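Local structure of ZYRO0G01672p (4U8T) at residues V30-S35 against S76-G81; K70-F75 against C84-M89; L97-W102 against R109-V114. The protein binds RNA carrying N6-methyladenosine through its YTH domain, the part described here, and probably acts as a reader of methylated mRNA. One frame throughout, in Å; residues are numbered along the deposited sequence.

Contact 1: V30-S35 against S76-G81; sequences VIKSSS and SVNASG. With nucleotides of chain G.
Ser76 OG is gripped twice: Lys32 NZ donates to it at 2.6 Å, and the hydroxyl is also hydrogen-bonded to Arg82 O. Lys32 and Ser76 share one face of the sheet as a parallel bridge pair. The Lys32 chain bends at chi2 (-55°) and chi3 (-125°), which carries CD past Ser76 O and NZ to the hydroxyl. There NZ also reaches OP1 of A6 of chain G, 3.1 Å away, while Ala79 N meets the same phosphate oxygen at 2.8 Å. One phosphate is thus clamped by a side chain from 30-35 and a backbone N-H from the turn of 76-81.

Asn78 does the corresponding work at the sugar. Its amide crosses over CB of Lys32, with ND2 3.6 Å from that carbon, and OD1 accepts from O2' of the methylated nucleotide 6MZ4 of chain G at 2.7 Å. The backbone holds the residue in place, since Asn78 N points almost straight at Ser33 O, the N-H...O angle being 174°. Ser34 OG adds a weak bond to N3 of the same base.

On the other face Ser33 and Val77 pack against helix 36-45, and Ser33 OG turns back to donate to Ser35 O at 2.6 Å. Ser35, just before the helix, is its N-cap, with OG bonded to His38 N. Within 76-81, Ser80 N and Ser80 OG both bond to Val77 O and close a type II turn. Two parallel strands, 27-33 and 71-77, with RNA gripped where they end, make up this part of the YTH domain's RNA-binding site.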
loop_
_atom_site.group_PDB
_atom_site.type_symbol
_atom_site.label_atom_id
_atom_site.label_comp_id
_atom_site.label_asym_id
_atom_site.label_seq_id
_atom_site.Cartn_x
_atom_site.Cartn_y
_atom_site.Cartn_z
ATOM N N VAL A 30 -3.583 2.064 4.038
ATOM C CA VAL A 30 -3.777 0.673 3.773
ATOM C C VAL A 30 -4.359 0.552 2.389
ATOM O O VAL A 30 -5.280 1.284 2.063
ATOM C CB VAL A 30 -4.715 0.080 4.785
ATOM C CG1 VAL A 30 -5.099 -1.289 4.420
ATOM C CG2 VAL A 30 -4.083 0.122 6.109
ATOM N N ILE A 31 -3.812 -0.338 1.563
ATOM C CA ILE A 31 -4.426 -0.699 0.296
ATOM C C ILE A 31 -4.936 -2.129 0.382
ATOM O O ILE A 31 -4.205 -3.023 0.749
ATOM C CB ILE A 31 -3.456 -0.584 -0.892
ATOM C CG1 ILE A 31 -3.131 0.891 -1.199
ATOM C CG2 ILE A 31 -4.010 -1.295 -2.099
ATOM C CD1 ILE A 31 -4.308 1.773 -1.569
ATOM N N LYS A 32 -6.199 -2.353 0.058
ATOM C CA LYS A 32 -6.738 -3.708 0.051
ATOM C C LYS A 32 -6.956 -4.211 -1.362
ATOM O O LYS A 32 -7.239 -3.435 -2.257
ATOM C CB LYS A 32 -8.035 -3.752 0.811
ATOM C CG LYS A 32 -7.890 -3.652 2.280
ATOM C CD LYS A 32 -6.966 -4.721 2.740
ATOM C CE LYS A 32 -7.606 -5.554 3.779
ATOM N NZ LYS A 32 -6.904 -6.783 4.077
ATOM N N SER A 33 -6.761 -5.507 -1.585
ATOM C CA SER A 33 -7.074 -6.096 -2.890
ATOM C C SER A 33 -7.903 -7.357 -2.742
ATOM O O SER A 33 -7.753 -8.098 -1.791
ATOM C CB SER A 33 -5.826 -6.401 -3.679
ATOM O OG SER A 33 -6.178 -7.027 -4.889
ATOM N N SER A 34 -8.838 -7.555 -3.656
ATOM C CA SER A 34 -9.671 -8.750 -3.642
ATOM C C SER A 34 -8.969 -9.918 -4.294
ATOM O O SER A 34 -9.491 -10.995 -4.345
ATOM C CB SER A 34 -10.975 -8.501 -4.369
ATOM O OG SER A 34 -10.733 -8.349 -5.744
ATOM N N SER A 35 -7.745 -9.689 -4.718
ATOM C CA SER A 35 -7.010 -10.554 -5.606
ATOM C C SER A 35 -5.490 -10.412 -5.393
ATOM O O SER A 35 -4.960 -9.311 -5.423
ATOM C CB SER A 35 -7.395 -10.193 -7.035
ATOM O OG SER A 35 -6.401 -10.548 -7.953
ATOM N N SER A 76 -2.457 -5.393 1.285
ATOM C CA SER A 76 -2.994 -6.544 1.968
ATOM C C SER A 76 -4.090 -7.175 1.147
ATOM O O SER A 76 -5.040 -6.506 0.782
ATOM C CB SER A 76 -3.540 -6.121 3.318
ATOM O OG SER A 76 -4.365 -7.105 3.865
ATOM N N VAL A 77 -3.995 -8.463 0.864
ATOM C CA VAL A 77 -5.052 -9.111 0.098
ATOM C C VAL A 77 -6.222 -9.483 1.018
ATOM O O VAL A 77 -6.015 -9.894 2.142
ATOM C CB VAL A 77 -4.505 -10.322 -0.662
ATOM C CG1 VAL A 77 -5.583 -11.029 -1.372
ATOM C CG2 VAL A 77 -3.484 -9.858 -1.662
ATOM N N ASN A 78 -7.452 -9.284 0.552
ATOM C CA ASN A 78 -8.627 -9.623 1.356
ATOM C C ASN A 78 -8.618 -11.035 1.854
ATOM O O ASN A 78 -8.391 -11.950 1.082
ATOM C CB ASN A 78 -9.924 -9.410 0.583
ATOM C CG ASN A 78 -10.273 -7.950 0.388
ATOM O OD1 ASN A 78 -11.254 -7.640 -0.249
ATOM N ND2 ASN A 78 -9.454 -7.064 0.897
ATOM N N ALA A 79 -8.887 -11.206 3.141
ATOM C CA ALA A 79 -8.977 -12.527 3.781
ATOM C C ALA A 79 -7.696 -13.345 3.725
ATOM O O ALA A 79 -7.721 -14.539 3.961
ATOM C CB ALA A 79 -10.103 -13.328 3.167
ATOM N N SER A 80 -6.579 -12.699 3.427
ATOM C CA SER A 80 -5.293 -13.379 3.344
ATOM C C SER A 80 -4.571 -13.522 4.680
ATOM O O SER A 80 -3.567 -14.213 4.753
ATOM C CB SER A 80 -4.391 -12.672 2.352
ATOM O OG SER A 80 -4.009 -11.410 2.825
ATOM N N GLY A 81 -5.039 -12.833 5.712
ATOM C CA GLY A 81 -4.403 -12.883 7.009
ATOM C C GLY A 81 -3.053 -12.203 7.117
ATOM O O GLY A 81 -2.281 -12.502 8.001
ATOM C C2 6MZ G 4 -8.690 -5.520 -6.941
ATOM C C4 6MZ G 4 -9.449 -3.993 -5.349
ATOM C C5 6MZ G 4 -8.670 -2.949 -5.988
ATOM O O1P 6MZ G 4 -16.946 -2.010 -4.180
ATOM O O2P 6MZ G 4 -17.229 -2.914 -1.832
ATOM N N9 6MZ G 4 -10.051 -3.420 -4.312
ATOM N N3 6MZ G 4 -9.405 -5.237 -5.867
ATOM N N1 6MZ G 4 -7.972 -4.610 -7.580
ATOM C C6 6MZ G 4 -7.904 -3.335 -7.178
ATOM N N6 6MZ G 4 -7.164 -2.437 -7.842
ATOM C C9 6MZ G 4 -6.529 -2.815 -9.076
ATOM N N7 6MZ G 4 -8.880 -1.830 -5.281
ATOM C C8 6MZ G 4 -9.727 -2.132 -4.286
ATOM O "O5'" 6MZ G 4 -15.013 -2.823 -3.003
ATOM C "C5'" 6MZ G 4 -13.920 -2.505 -2.163
ATOM C "C4'" 6MZ G 4 -12.869 -3.566 -2.237
ATOM O "O4'" 6MZ G 4 -12.207 -3.474 -3.495
ATOM C "C1'" 6MZ G 4 -10.971 -4.102 -3.401
ATOM C "C2'" 6MZ G 4 -10.536 -4.062 -1.947
ATOM O "O2'" 6MZ G 4 -10.352 -5.398 -1.525
ATOM C "C3'" 6MZ G 4 -11.745 -3.464 -1.227
ATOM O "O3'" 6MZ G 4 -12.041 -4.175 -0.051
ATOM P P 6MZ G 4 -16.428 -2.146 -2.810
ATOM P P C G 5 -12.337 -3.423 1.309
ATOM O OP1 C G 5 -13.706 -3.729 1.729
ATOM O OP2 C G 5 -11.933 -2.048 1.102
ATOM O "O5'" C G 5 -11.334 -4.076 2.334
ATOM C "C5'" C G 5 -11.612 -5.307 2.968
ATOM C "C4'" C G 5 -11.440 -5.172 4.446
ATOM O "O4'" C G 5 -12.441 -4.298 4.963
ATOM C "C3'" C G 5 -11.551 -6.416 5.300
ATOM O "O3'" C G 5 -10.301 -7.072 5.338
ATOM C "C2'" C G 5 -11.968 -5.874 6.670
ATOM O "O2'" C G 5 -10.840 -5.658 7.493
ATOM C "C1'" C G 5 -12.581 -4.513 6.329
ATOM N N1 C G 5 -13.986 -4.317 6.698
ATOM C C2 C G 5 -14.192 -3.125 7.381
ATOM O O2 C G 5 -13.217 -2.402 7.615
ATOM N N3 C G 5 -15.425 -2.767 7.761
ATOM C C4 C G 5 -16.421 -3.563 7.468
ATOM N N4 C G 5 -17.608 -3.160 7.885
ATOM C C5 C G 5 -16.236 -4.791 6.766
ATOM C C6 C G 5 -15.004 -5.149 6.387
ATOM P P A G 6 -10.166 -8.648 5.462
ATOM O OP1 A G 6 -8.871 -9.001 4.934
ATOM O OP2 A G 6 -11.356 -9.311 4.936
ATOM O "O5'" A G 6 -10.138 -8.906 7.021
ATOM C "C5'" A G 6 -9.099 -8.408 7.830
ATOM C "C4'" A G 6 -9.413 -8.564 9.291
ATOM O "O4'" A G 6 -10.666 -7.933 9.613
ATOM C "C3'" A G 6 -9.562 -9.976 9.818
ATOM O "O3'" A G 6 -8.305 -10.516 10.119
ATOM C "C2'" A G 6 -10.387 -9.780 11.060
ATOM O "O2'" A G 6 -9.541 -9.305 12.086
ATOM C "C1'" A G 6 -11.306 -8.643 10.637
ATOM N N9 A G 6 -12.578 -9.121 10.097
ATOM C C8 A G 6 -12.952 -9.045 8.796
ATOM N N7 A G 6 -14.143 -9.514 8.567
ATOM C C5 A G 6 -14.584 -9.916 9.813
ATOM C C6 A G 6 -15.785 -10.495 10.234
ATOM N N6 A G 6 -16.774 -10.792 9.395
ATOM N N1 A G 6 -15.913 -10.786 11.542
ATOM C C2 A G 6 -14.900 -10.485 12.362
ATOM N N3 A G 6 -13.724 -9.933 12.085
ATOM C C4 A G 6 -13.632 -9.662 10.775
#

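Contact 2: K70-F75 against C84-M89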
loop_
_atom_site.group_PDB
_atom_site.type_symbol
_atom_site.label_atom_id
_atom_site.label_comp_id
_atom_site.label_asym_id
_atom_site.label_seq_id
_atom_site.Cartn_x
_atom_site.Cartn_y
_atom_site.Cartn_z
ATOM N N LYS A 70 6.125 11.777 0.727
ATOM C CA LYS A 70 5.627 10.684 -0.085
ATOM C C LYS A 70 4.339 10.115 0.464
ATOM O O LYS A 70 3.951 10.402 1.587
ATOM C CB LYS A 70 6.683 9.585 -0.175
ATOM C CG LYS A 70 7.942 9.968 -0.969
ATOM C CD LYS A 70 8.999 8.863 -0.909
ATOM C CE LYS A 70 10.306 9.256 -1.606
ATOM N NZ LYS A 70 11.266 8.107 -1.738
ATOM N N ILE A 71 3.689 9.282 -0.328
ATOM C CA ILE A 71 2.559 8.502 0.169
ATOM C C ILE A 71 2.887 7.023 0.081
ATOM O O ILE A 71 3.176 6.499 -0.982
ATOM C CB ILE A 71 1.253 8.795 -0.601
ATOM C CG1 ILE A 71 0.662 10.115 -0.137
ATOM C CG2 ILE A 71 0.231 7.718 -0.357
ATOM C CD1 ILE A 71 -0.633 10.394 -0.701
ATOM N N TYR A 72 2.871 6.368 1.233
ATOM C CA TYR A 72 3.155 4.949 1.330
ATOM C C TYR A 72 1.867 4.153 1.301
ATOM O O TYR A 72 0.870 4.513 1.895
ATOM C CB TYR A 72 3.938 4.656 2.591
ATOM C CG TYR A 72 5.321 5.233 2.556
ATOM C CD1 TYR A 72 5.553 6.537 2.940
ATOM C CD2 TYR A 72 6.401 4.473 2.141
ATOM C CE1 TYR A 72 6.806 7.066 2.898
ATOM C CE2 TYR A 72 7.638 4.990 2.101
ATOM C CZ TYR A 72 7.848 6.293 2.484
ATOM O OH TYR A 72 9.112 6.829 2.450
ATOM N N LEU A 73 1.915 3.062 0.566
ATOM C CA LEU A 73 0.797 2.162 0.433
ATOM C C LEU A 73 1.173 0.823 1.037
ATOM O O LEU A 73 2.149 0.211 0.644
ATOM C CB LEU A 73 0.408 2.016 -1.037
ATOM C CG LEU A 73 0.154 3.290 -1.845
ATOM C CD1 LEU A 73 -0.011 2.948 -3.297
ATOM C CD2 LEU A 73 -1.094 4.000 -1.337
ATOM N N LEU A 74 0.396 0.376 2.004
ATOM C CA LEU A 74 0.654 -0.889 2.644
ATOM C C LEU A 74 -0.360 -1.892 2.135
ATOM O O LEU A 74 -1.526 -1.776 2.424
ATOM C CB LEU A 74 0.600 -0.728 4.169
ATOM C CG LEU A 74 1.320 0.515 4.763
ATOM C CD1 LEU A 74 1.293 0.509 6.270
ATOM C CD2 LEU A 74 2.750 0.701 4.314
ATOM N N PHE A 75 0.084 -2.835 1.315
ATOM C CA PHE A 75 -0.806 -3.755 0.624
ATOM C C PHE A 75 -1.212 -4.994 1.439
ATOM O O PHE A 75 -0.429 -5.590 2.144
ATOM C CB PHE A 75 -0.174 -4.218 -0.669
ATOM C CG PHE A 75 -0.292 -3.257 -1.797
ATOM C CD1 PHE A 75 0.496 -2.135 -1.857
ATOM C CD2 PHE A 75 -1.158 -3.505 -2.837
ATOM C CE1 PHE A 75 0.400 -1.284 -2.905
ATOM C CE2 PHE A 75 -1.266 -2.641 -3.875
ATOM C CZ PHE A 75 -0.486 -1.532 -3.917
ATOM N N CYS A 84 1.361 -7.730 2.580
ATOM C CA CYS A 84 2.264 -8.389 1.675
ATOM C C CYS A 84 3.242 -7.475 1.001
ATOM O O CYS A 84 3.972 -7.905 0.173
ATOM C CB CYS A 84 1.479 -9.156 0.623
ATOM S SG CYS A 84 0.415 -8.238 -0.491
ATOM N N GLY A 85 3.267 -6.208 1.341
ATOM C CA GLY A 85 4.238 -5.328 0.736
ATOM C C GLY A 85 3.988 -3.854 0.896
ATOM O O GLY A 85 2.974 -3.457 1.446
ATOM N N VAL A 86 4.942 -3.049 0.435
ATOM C CA VAL A 86 4.892 -1.607 0.577
ATOM C C VAL A 86 5.248 -0.939 -0.717
ATOM O O VAL A 86 6.244 -1.273 -1.308
ATOM C CB VAL A 86 5.862 -1.127 1.662
ATOM C CG1 VAL A 86 5.794 0.371 1.825
ATOM C CG2 VAL A 86 5.546 -1.800 2.949
ATOM N N ALA A 87 4.466 0.047 -1.132
ATOM C CA ALA A 87 4.781 0.811 -2.322
ATOM C C ALA A 87 4.661 2.308 -2.064
ATOM O O ALA A 87 4.037 2.715 -1.119
ATOM C CB ALA A 87 3.889 0.403 -3.437
ATOM N N GLU A 88 5.304 3.124 -2.887
ATOM C CA GLU A 88 5.064 4.564 -2.893
ATOM C C GLU A 88 4.250 4.975 -4.085
ATOM O O GLU A 88 4.338 4.342 -5.107
ATOM C CB GLU A 88 6.350 5.365 -2.938
ATOM C CG GLU A 88 7.446 4.927 -2.043
ATOM C CD GLU A 88 8.699 5.668 -2.367
ATOM O OE1 GLU A 88 8.719 6.310 -3.437
ATOM O OE2 GLU A 88 9.648 5.628 -1.556
HETATM N N MSE A 89 3.478 6.050 -3.960
HETATM C CA MSE A 89 2.909 6.681 -5.128
HETATM C C MSE A 89 4.033 7.423 -5.831
HETATM O O MSE A 89 4.925 7.950 -5.190
HETATM C CB MSE A 89 1.770 7.617 -4.758
HETATM C CG MSE A 89 0.518 6.929 -4.286
HETATM SE SE MSE A 89 -1.032 8.060 -3.935
HETATM C CE MSE A 89 -1.571 8.459 -5.708
#
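Leu73 and Ala87 face each other as a hydrogen-bonded antiparallel pair: Leu73 N reaches Ala87 O at 2.7 Å and Ala87 N returns the bond to Leu73 O at 2.9 Å. Both faces of the sheet are buried and closely packed here. On the face of this pair Ala87 CB sits 3.9 Å from Phe75 CE1, and further along, Leu73 CD1 crosses the chain of Met89 near CG. Met89, modelled as selenomethionine, runs beside Ile71 in the same direction; CG anti to the carbonyl carbon (chi1 -71°) and an extended chi2 lay SE 3.8 Å from Ile71 CG2, and the bend at chi3 then turns only the terminal methyl CE.

The other face holds Tyr72, Leu74, Val86 and Glu88. Leu74 and Val86 lie alongside each other, Leu74 CD2 being 3.9 Å from Val86 CG1, and that same methyl also comes to the edge of the Tyr72 ring, 4.2 Å from CD2. The Glu88 side chain runs along the tyrosine in the same direction, its carboxylate turned 82° to the ring plane.

In contrast to these apolar faces, the partly exposed Lys70 end is polar. Lys70, extended beyond CG, crosses the glutamate chain obliquely, and its NZ makes a salt bridge to Glu88 OE2 of 3.0 Å, on the syn side but 26° out of the carboxylate plane. The aliphatic CD of the lysine also lies against that carboxylate.

These strands form the hairpin of 71-77 and 82-94. Strand 27-33 adjoins the first and strand 111-123 the second. Helix 52-63 closes over Ile71 and Met89, Trp48 and Trp116 meet the Phe75 ring, and Phe28 lies nearly flat to Tyr72.

Contact 3: L97-W102 against R109-V114; sequences LDTSIW and RHAFKV. With nucleotides of chain G.
Ala111 CB meets the indole of Trp102 at its edge, in the ring plane and 3.9 Å from CZ3. The two faces of that ring are taken by very different groups. Over one lies CG1 of the neighbouring Ile101, 3.8 Å above the plane. Over the opposite face sits the N6-methyl carbon C9 of 6MZ4 of chain G, 3.6 Å above the ring centre, a CH-pi contact with the modified base.

Thr99 meets the same alanine methyl: with OG1 between the backbone N and the carbonyl carbon (chi1 55°), CG2 lies 3.8 Å from Ala111 CB. At the start of the loop Leu97 reaches across the beginning of strand 111-123: CD1 rests on Ala111 O, and CD2 meets Lys113 CE at 3.9 Å, the two side chains crossing at about a right angle. His38 also meets the Trp102 ring, and Ile47 lies against Leu97 and the indole.

No hydrogen bond joins 97-102 to 109-114. Methyl and methylene carbons and the edge of the indole make the contact, by van der Waals packing. Toward the RNA it is likewise apolar and dispersive, with the N6-methyl over the indole face, consistent with the aromatic cage with which YTH domains recognise N6-methyladenosine.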
loop_
_atom_site.group_PDB
_atom_site.type_symbol
_atom_site.label_atom_id
_atom_site.label_comp_id
_atom_site.label_asym_id
_atom_site.label_seq_id
_atom_site.Cartn_x
_atom_site.Cartn_y
_atom_site.Cartn_z
ATOM N N LEU A 97 -2.336 5.425 -18.887
ATOM C CA LEU A 97 -1.645 4.225 -18.453
ATOM C C LEU A 97 -2.440 2.985 -18.790
ATOM O O LEU A 97 -3.648 3.048 -18.981
ATOM C CB LEU A 97 -1.365 4.272 -16.961
ATOM C CG LEU A 97 -0.454 5.394 -16.500
ATOM C CD1 LEU A 97 -0.450 5.402 -15.012
ATOM C CD2 LEU A 97 0.927 5.130 -17.012
ATOM N N ASP A 98 -1.752 1.852 -18.819
ATOM C CA ASP A 98 -2.328 0.621 -19.315
ATOM C C ASP A 98 -3.147 -0.110 -18.289
ATOM O O ASP A 98 -2.667 -1.033 -17.657
ATOM C CB ASP A 98 -1.238 -0.301 -19.826
ATOM C CG ASP A 98 -1.792 -1.470 -20.601
ATOM O OD1 ASP A 98 -2.958 -1.411 -21.060
ATOM O OD2 ASP A 98 -1.054 -2.462 -20.733
ATOM N N THR A 99 -4.399 0.280 -18.153
ATOM C CA THR A 99 -5.261 -0.298 -17.148
ATOM C C THR A 99 -5.941 -1.566 -17.654
ATOM O O THR A 99 -6.846 -2.105 -17.024
ATOM C CB THR A 99 -6.290 0.723 -16.693
ATOM O OG1 THR A 99 -7.006 1.209 -17.824
ATOM C CG2 THR A 99 -5.583 1.883 -16.094
ATOM N N SER A 100 -5.497 -2.046 -18.804
ATOM C CA SER A 100 -6.058 -3.266 -19.361
ATOM C C SER A 100 -5.561 -4.506 -18.630
ATOM O O SER A 100 -6.161 -5.570 -18.732
ATOM C CB SER A 100 -5.721 -3.351 -20.842
ATOM O OG SER A 100 -4.327 -3.213 -21.048
ATOM N N ILE A 101 -4.494 -4.361 -17.854
ATOM C CA ILE A 101 -3.953 -5.486 -17.097
ATOM C C ILE A 101 -4.898 -5.933 -16.003
ATOM O O ILE A 101 -4.666 -6.948 -15.380
ATOM C CB ILE A 101 -2.633 -5.153 -16.442
ATOM C CG1 ILE A 101 -2.862 -4.061 -15.409
ATOM C CG2 ILE A 101 -1.633 -4.726 -17.472
ATOM C CD1 ILE A 101 -1.644 -3.637 -14.716
ATOM N N TRP A 102 -5.947 -5.168 -15.744
ATOM C CA TRP A 102 -6.918 -5.565 -14.736
ATOM C C TRP A 102 -8.212 -6.007 -15.405
ATOM O O TRP A 102 -9.225 -6.210 -14.742
ATOM C CB TRP A 102 -7.157 -4.438 -13.717
ATOM C CG TRP A 102 -5.924 -4.185 -12.882
ATOM C CD1 TRP A 102 -5.196 -5.121 -12.200
ATOM C CD2 TRP A 102 -5.277 -2.944 -12.648
ATOM N NE1 TRP A 102 -4.128 -4.539 -11.568
ATOM C CE2 TRP A 102 -4.156 -3.202 -11.824
ATOM C CE3 TRP A 102 -5.528 -1.650 -13.052
ATOM C CZ2 TRP A 102 -3.308 -2.230 -11.415
ATOM C CZ3 TRP A 102 -4.702 -0.690 -12.639
ATOM C CH2 TRP A 102 -3.594 -0.974 -11.825
ATOM N N ARG A 109 -10.647 2.203 -14.324
ATOM C CA ARG A 109 -10.367 2.861 -15.582
ATOM C C ARG A 109 -9.230 3.858 -15.498
ATOM O O ARG A 109 -8.653 4.229 -16.509
ATOM C CB ARG A 109 -11.630 3.568 -16.062
ATOM C CG ARG A 109 -12.820 2.642 -16.119
ATOM C CD ARG A 109 -13.511 2.682 -17.467
ATOM N NE ARG A 109 -14.681 1.815 -17.483
ATOM C CZ ARG A 109 -14.611 0.486 -17.543
ATOM N NH1 ARG A 109 -13.428 -0.112 -17.574
ATOM N NH2 ARG A 109 -15.716 -0.259 -17.547
ATOM N N HIS A 110 -8.866 4.258 -14.293
ATOM C CA HIS A 110 -7.723 5.136 -14.130
ATOM C C HIS A 110 -6.739 4.497 -13.193
ATOM O O HIS A 110 -7.102 3.620 -12.446
ATOM C CB HIS A 110 -8.170 6.493 -13.618
ATOM C CG HIS A 110 -9.361 7.036 -14.336
ATOM N ND1 HIS A 110 -9.350 7.317 -15.683
ATOM C CD2 HIS A 110 -10.605 7.327 -13.902
ATOM C CE1 HIS A 110 -10.536 7.767 -16.046
ATOM N NE2 HIS A 110 -11.316 7.782 -14.983
ATOM N N ALA A 111 -5.500 4.946 -13.204
ATOM C CA ALA A 111 -4.516 4.400 -12.301
ATOM C C ALA A 111 -3.434 5.389 -12.092
ATOM O O ALA A 111 -3.337 6.341 -12.811
ATOM C CB ALA A 111 -3.941 3.117 -12.841
ATOM N N PHE A 112 -2.570 5.125 -11.132
ATOM C CA PHE A 112 -1.429 5.985 -10.913
ATOM C C PHE A 112 -0.173 5.152 -10.796
ATOM O O PHE A 112 -0.246 3.983 -10.517
ATOM C CB PHE A 112 -1.627 6.832 -9.657
ATOM C CG PHE A 112 -2.090 6.059 -8.457
ATOM C CD1 PHE A 112 -1.180 5.411 -7.648
ATOM C CD2 PHE A 112 -3.431 5.998 -8.128
ATOM C CE1 PHE A 112 -1.589 4.720 -6.562
ATOM C CE2 PHE A 112 -3.849 5.302 -7.036
ATOM C CZ PHE A 112 -2.926 4.666 -6.250
ATOM N N LYS A 113 0.978 5.768 -10.992
ATOM C CA LYS A 113 2.236 5.054 -10.916
ATOM C C LYS A 113 2.616 4.791 -9.497
ATOM O O LYS A 113 2.417 5.622 -8.622
ATOM C CB LYS A 113 3.356 5.830 -11.616
ATOM C CG LYS A 113 3.190 5.883 -13.107
ATOM C CD LYS A 113 4.271 6.652 -13.789
ATOM C CE LYS A 113 4.122 6.471 -15.294
ATOM N NZ LYS A 113 5.128 7.192 -16.122
ATOM N N VAL A 114 3.186 3.618 -9.278
ATOM C CA VAL A 114 3.696 3.234 -7.969
ATOM C C VAL A 114 5.106 2.702 -8.094
ATOM O O VAL A 114 5.500 2.191 -9.119
ATOM C CB VAL A 114 2.812 2.155 -7.266
ATOM C CG1 VAL A 114 1.478 2.709 -6.882
ATOM C CG2 VAL A 114 2.650 0.943 -8.121
ATOM C C2 6MZ G 4 -8.690 -5.520 -6.941
ATOM C C4 6MZ G 4 -9.449 -3.993 -5.349
ATOM C C5 6MZ G 4 -8.670 -2.949 -5.988
ATOM O O1P 6MZ G 4 -16.946 -2.010 -4.180
ATOM O O2P 6MZ G 4 -17.229 -2.914 -1.832
ATOM N N9 6MZ G 4 -10.051 -3.420 -4.312
ATOM N N3 6MZ G 4 -9.405 -5.237 -5.867
ATOM N N1 6MZ G 4 -7.972 -4.610 -7.580
ATOM C C6 6MZ G 4 -7.904 -3.335 -7.178
ATOM N N6 6MZ G 4 -7.164 -2.437 -7.842
ATOM C C9 6MZ G 4 -6.529 -2.815 -9.076
ATOM N N7 6MZ G 4 -8.880 -1.830 -5.281
ATOM C C8 6MZ G 4 -9.727 -2.132 -4.286
ATOM O "O5'" 6MZ G 4 -15.013 -2.823 -3.003
ATOM C "C5'" 6MZ G 4 -13.920 -2.505 -2.163
ATOM C "C4'" 6MZ G 4 -12.869 -3.566 -2.237
ATOM O "O4'" 6MZ G 4 -12.207 -3.474 -3.495
ATOM C "C1'" 6MZ G 4 -10.971 -4.102 -3.401
ATOM C "C2'" 6MZ G 4 -10.536 -4.062 -1.947
ATOM O "O2'" 6MZ G 4 -10.352 -5.398 -1.525
ATOM C "C3'" 6MZ G 4 -11.745 -3.464 -1.227
ATOM O "O3'" 6MZ G 4 -12.041 -4.175 -0.051
ATOM P P 6MZ G 4 -16.428 -2.146 -2.810
#

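In the fold
All three contacts reach the same mixed sheet. Contacts 1 and 2 share strand 71-77 and are directly joined: Ile31 N lies 2.8 Å from Leu74 O, a probable hydrogen bond, and Ile31 CG2 packs 3.5 Å from Phe75 CE2. Contact 2, nearest the middle of the chain, also meets contact 3, with Met89 CE 3.6 Å from Phe112 CD1. Contacts 1 and 3 do not touch; their centres are about 18 Å apart, yet both reach nucleotide 6MZ4 of chain G, contact 1 at its sugar and base edge, contact 3 at its methyl. Contact 2, touching both, stays back from the RNA, its nearest atom about 7 Å away, in the core of the domain.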